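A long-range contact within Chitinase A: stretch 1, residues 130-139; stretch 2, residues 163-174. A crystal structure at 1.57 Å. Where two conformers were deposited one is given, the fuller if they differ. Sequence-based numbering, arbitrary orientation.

Stretch 1 (130-139) STSTFVSCIG
Stretch 2, residues 163-174: ESQYTALFGQYS

The most unusual feature of this contact is a glycine lying flat against a tyrosine ring. Gly139 CA sits 3.4 Å from the centroid of the Tyr173 ring, only 7° off the ring normal, in a CH-pi contact over the face; its nearest ring atom is Tyr173 CE2, 3.6 Å from Gly139 CA. Glycine suits the place because a CB here would point toward the other stretch and lie 2.1 Å from Tyr173 CE2, a clash. Tyr173 points its CA-to-CB bond toward the partner helix, with chi1 m (-71°) and chi2 -81°, which lays the ring over the glycine backbone.

Both stretches are helical, the first from Thr131 on, the second from Glu163 on, and they run in broadly the same direction. Their axes cross at -44° and approach to 9.4 Å. The register advances four residues at a time, roughly one turn: the CA atoms of Thr131 and Gln165 are 5.6 Å apart, those of Val135 and Leu169 5.2 Å, and those of Gly139 and Tyr173 6.2 Å. The first helix has phi/psi near -60/-45 throughout, with Ser130 (-76/156) at its N-cap position. The second has similar values, with Gln172 at -92/-33 and Tyr173 at -126/27. Together the stretches bury 530 Å².

At the middle of the register Val135, chi1 t (169°), acts as a knob in a hole formed by Ala168, Leu169, Gln172 and Tyr173. Its CG2 lies 3.9 Å from Ala168 CB and 4.2 Å from Leu169 CB, while its CG1 reaches to 4.1 Å from Tyr173 CE2. A compact, beta-branched side chain fills this hollow, and beside the small Ala168, Val135 CG2 lies 3.8 Å from Gln165 O.

Phe134 and Ile138 extend the apolar packing. Phe134, Val135, Ile138, Gly139, Tyr166 and Leu169 are all buried, and apolar side chains suit Phe134, Ile138 and Leu169 because they need no polar partner there. Phe134, chi1 t (174°) and chi2 69°, directs its ring edge at the face of Tyr166, with centroids 5.6 Å apart and planes at 73°. Tyr166 starts away from the first helix, but its rotamer (chi1 m, -76°) brings the ring end back, so that Phe134 CZ is 3.8 Å from Tyr166 OH; that hydroxyl is hydrogen-bonded elsewhere in the structure. Leu169, t/p (176°, 55°), begins sideways, and its end comes nearer, placing CD2 3.6 Å from Ile138 CG2. Ile138 is m/m (-62°, -58°), and the end of its side chain leads away from the partner.

Two waters link the helices at the N-terminal end. Thr131, chi1 m (-66°), points toward the second helix. One water lies 3.0 Å from Thr131 OG1 and accepts from Gln165 NE2, also at 3.0 Å. Another bridges Thr131 OG1 (2.6 Å) and Ser164 OG (2.7 Å). Threonine suits this edge by pairing a hydroxyl for the waters with a methyl, CG2, 4.4 Å from Ala168 CB. Gln165, m/p (-72°, 83°), folds its amide to the first of these waters while its CB packs 4.0 Å from Phe134 CD2.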

# COMPACT_ATOMS: atom_id res chain seq x y z
N SER A 130 7.53 18.09 10.82
CA SER A 130 6.35 18.88 10.51
C SER A 130 5.62 18.29 9.32
O SER A 130 6.20 17.60 8.49
CB SER A 130 6.71 20.33 10.20
OG SER A 130 7.32 20.44 8.93
N THR A 131 4.34 18.58 9.23
CA THR A 131 3.55 18.10 8.11
C THR A 131 4.04 18.67 6.78
O THR A 131 4.09 17.95 5.78
CB THR A 131 2.06 18.38 8.37
OG1 THR A 131 1.65 17.58 9.50
CG2 THR A 131 1.19 18.07 7.15
N SER A 132 4.41 19.95 6.77
CA SER A 132 4.95 20.56 5.56
C SER A 132 6.21 19.85 5.08
O SER A 132 6.39 19.64 3.88
CB SER A 132 5.25 22.05 5.77
OG SER A 132 4.05 22.79 5.89
N THR A 133 7.08 19.48 6.01
CA THR A 133 8.32 18.78 5.68
C THR A 133 8.01 17.41 5.08
O THR A 133 8.55 17.05 4.04
CB THR A 133 9.26 18.66 6.88
OG1 THR A 133 9.72 19.98 7.23
CG2 THR A 133 10.44 17.76 6.57
N PHE A 134 7.13 16.66 5.73
CA PHE A 134 6.71 15.35 5.22
C PHE A 134 6.13 15.45 3.81
O PHE A 134 6.52 14.71 2.91
CB PHE A 134 5.69 14.70 6.16
CG PHE A 134 5.10 13.41 5.64
CD1 PHE A 134 5.89 12.28 5.52
CD2 PHE A 134 3.77 13.34 5.25
CE1 PHE A 134 5.35 11.10 5.04
CE2 PHE A 134 3.22 12.16 4.79
CZ PHE A 134 4.02 11.04 4.66
N VAL A 135 5.21 16.39 3.61
CA VAL A 135 4.55 16.52 2.33
C VAL A 135 5.55 16.89 1.23
O VAL A 135 5.51 16.34 0.13
CB VAL A 135 3.39 17.55 2.41
CG1 VAL A 135 2.87 17.91 1.03
CG2 VAL A 135 2.27 17.02 3.30
N SER A 136 6.45 17.82 1.52
CA SER A 136 7.47 18.20 0.56
C SER A 136 8.35 17.01 0.16
O SER A 136 8.61 16.78 -1.01
CB SER A 136 8.34 19.31 1.14
OG SER A 136 9.28 19.76 0.17
N CYS A 137 8.81 16.26 1.16
CA CYS A 137 9.67 15.10 0.89
C CYS A 137 8.97 14.08 -0.01
O CYS A 137 9.53 13.64 -1.02
CB CYS A 137 10.07 14.40 2.20
SG CYS A 137 11.34 15.28 3.14
N ILE A 138 7.77 13.69 0.36
CA ILE A 138 7.07 12.63 -0.37
C ILE A 138 6.58 13.11 -1.73
O ILE A 138 6.68 12.37 -2.73
CB ILE A 138 5.89 12.07 0.45
CG1 ILE A 138 6.38 11.44 1.75
CG2 ILE A 138 5.08 11.07 -0.38
CD1 ILE A 138 7.39 10.33 1.60
N GLY A 139 6.05 14.32 -1.79
CA GLY A 139 5.58 14.87 -3.05
C GLY A 139 6.70 14.96 -4.07
O GLY A 139 6.54 14.59 -5.25
N GLU A 163 -4.91 11.85 8.85
CA GLU A 163 -5.64 12.66 7.87
C GLU A 163 -4.96 13.97 7.52
O GLU A 163 -4.89 14.35 6.35
CB GLU A 163 -7.05 12.95 8.41
CG GLU A 163 -7.96 13.77 7.51
CD GLU A 163 -9.37 13.82 8.08
OE1 GLU A 163 -9.97 12.73 8.25
OE2 GLU A 163 -9.86 14.93 8.40
N SER A 164 -4.44 14.67 8.54
CA SER A 164 -3.80 15.95 8.31
C SER A 164 -2.64 15.84 7.32
O SER A 164 -2.51 16.64 6.39
CB SER A 164 -3.29 16.52 9.64
OG SER A 164 -2.77 17.82 9.43
N GLN A 165 -1.81 14.82 7.50
CA GLN A 165 -0.65 14.62 6.65
C GLN A 165 -1.04 14.19 5.24
O GLN A 165 -0.57 14.76 4.26
CB GLN A 165 0.29 13.57 7.24
CG GLN A 165 1.04 14.05 8.48
CD GLN A 165 0.26 13.95 9.78
OE1 GLN A 165 -0.82 13.34 9.86
NE2 GLN A 165 0.81 14.56 10.82
N TYR A 166 -1.88 13.17 5.14
CA TYR A 166 -2.15 12.60 3.82
C TYR A 166 -3.13 13.40 2.97
O TYR A 166 -3.01 13.39 1.75
CB TYR A 166 -2.54 11.14 3.94
CG TYR A 166 -1.35 10.25 4.22
CD1 TYR A 166 -0.55 9.79 3.18
CD2 TYR A 166 -1.00 9.90 5.52
CE1 TYR A 166 0.55 8.98 3.42
CE2 TYR A 166 0.10 9.10 5.77
CZ TYR A 166 0.87 8.65 4.72
OH TYR A 166 1.97 7.84 4.96
N THR A 167 -4.09 14.09 3.58
CA THR A 167 -4.95 14.96 2.78
C THR A 167 -4.16 16.15 2.21
O THR A 167 -4.40 16.59 1.08
CB THR A 167 -6.19 15.48 3.53
OG1 THR A 167 -5.80 16.20 4.71
CG2 THR A 167 -7.15 14.33 3.87
N ALA A 168 -3.22 16.68 2.99
CA ALA A 168 -2.35 17.75 2.50
C ALA A 168 -1.53 17.24 1.32
O ALA A 168 -1.43 17.90 0.28
CB ALA A 168 -1.43 18.25 3.60
N LEU A 169 -0.97 16.04 1.47
CA LEU A 169 -0.18 15.41 0.41
C LEU A 169 -1.03 15.18 -0.84
O LEU A 169 -0.65 15.57 -1.94
CB LEU A 169 0.42 14.09 0.90
CG LEU A 169 1.19 13.23 -0.10
CD1 LEU A 169 2.33 14.01 -0.77
CD2 LEU A 169 1.69 11.97 0.59
N PHE A 170 -2.20 14.56 -0.68
CA PHE A 170 -3.04 14.25 -1.84
C PHE A 170 -3.56 15.50 -2.55
O PHE A 170 -3.58 15.55 -3.78
CB PHE A 170 -4.21 13.34 -1.47
CG PHE A 170 -5.01 12.88 -2.66
CD1 PHE A 170 -4.56 11.83 -3.45
CD2 PHE A 170 -6.18 13.53 -3.03
CE1 PHE A 170 -5.27 11.42 -4.57
CE2 PHE A 170 -6.87 13.14 -4.15
CZ PHE A 170 -6.43 12.08 -4.92
N GLY A 171 -4.00 16.48 -1.77
CA GLY A 171 -4.59 17.70 -2.34
C GLY A 171 -3.60 18.49 -3.18
O GLY A 171 -3.99 19.23 -4.08
N GLN A 172 -2.32 18.29 -2.86
CA GLN A 172 -1.20 18.97 -3.51
C GLN A 172 -0.60 18.21 -4.70
O GLN A 172 -0.13 18.83 -5.66
CB GLN A 172 -0.12 19.18 -2.45
CG GLN A 172 0.89 20.26 -2.79
CD GLN A 172 1.70 20.72 -1.60
OE1 GLN A 172 2.77 21.31 -1.77
NE2 GLN A 172 1.21 20.44 -0.39
N TYR A 173 -0.62 16.88 -4.64
CA TYR A 173 0.08 16.03 -5.60
C TYR A 173 -0.85 15.00 -6.25
O TYR A 173 -0.42 13.95 -6.72
CB TYR A 173 1.26 15.33 -4.90
CG TYR A 173 2.38 16.29 -4.59
CD1 TYR A 173 3.29 16.64 -5.56
CD2 TYR A 173 2.50 16.87 -3.33
CE1 TYR A 173 4.31 17.53 -5.30
CE2 TYR A 173 3.51 17.76 -3.06
CZ TYR A 173 4.41 18.09 -4.05
OH TYR A 173 5.43 18.98 -3.83
N SER A 174 -2.14 15.32 -6.34
CA SER A 174 -3.09 14.34 -6.88
C SER A 174 -2.76 13.92 -8.31
O SER A 174 -3.00 12.78 -8.68
CB SER A 174 -4.53 14.83 -6.76
OG SER A 174 -4.77 15.98 -7.53
O HOH W 1 3.35 16.04 11.43
O HOH W 2 -0.50 18.38 10.72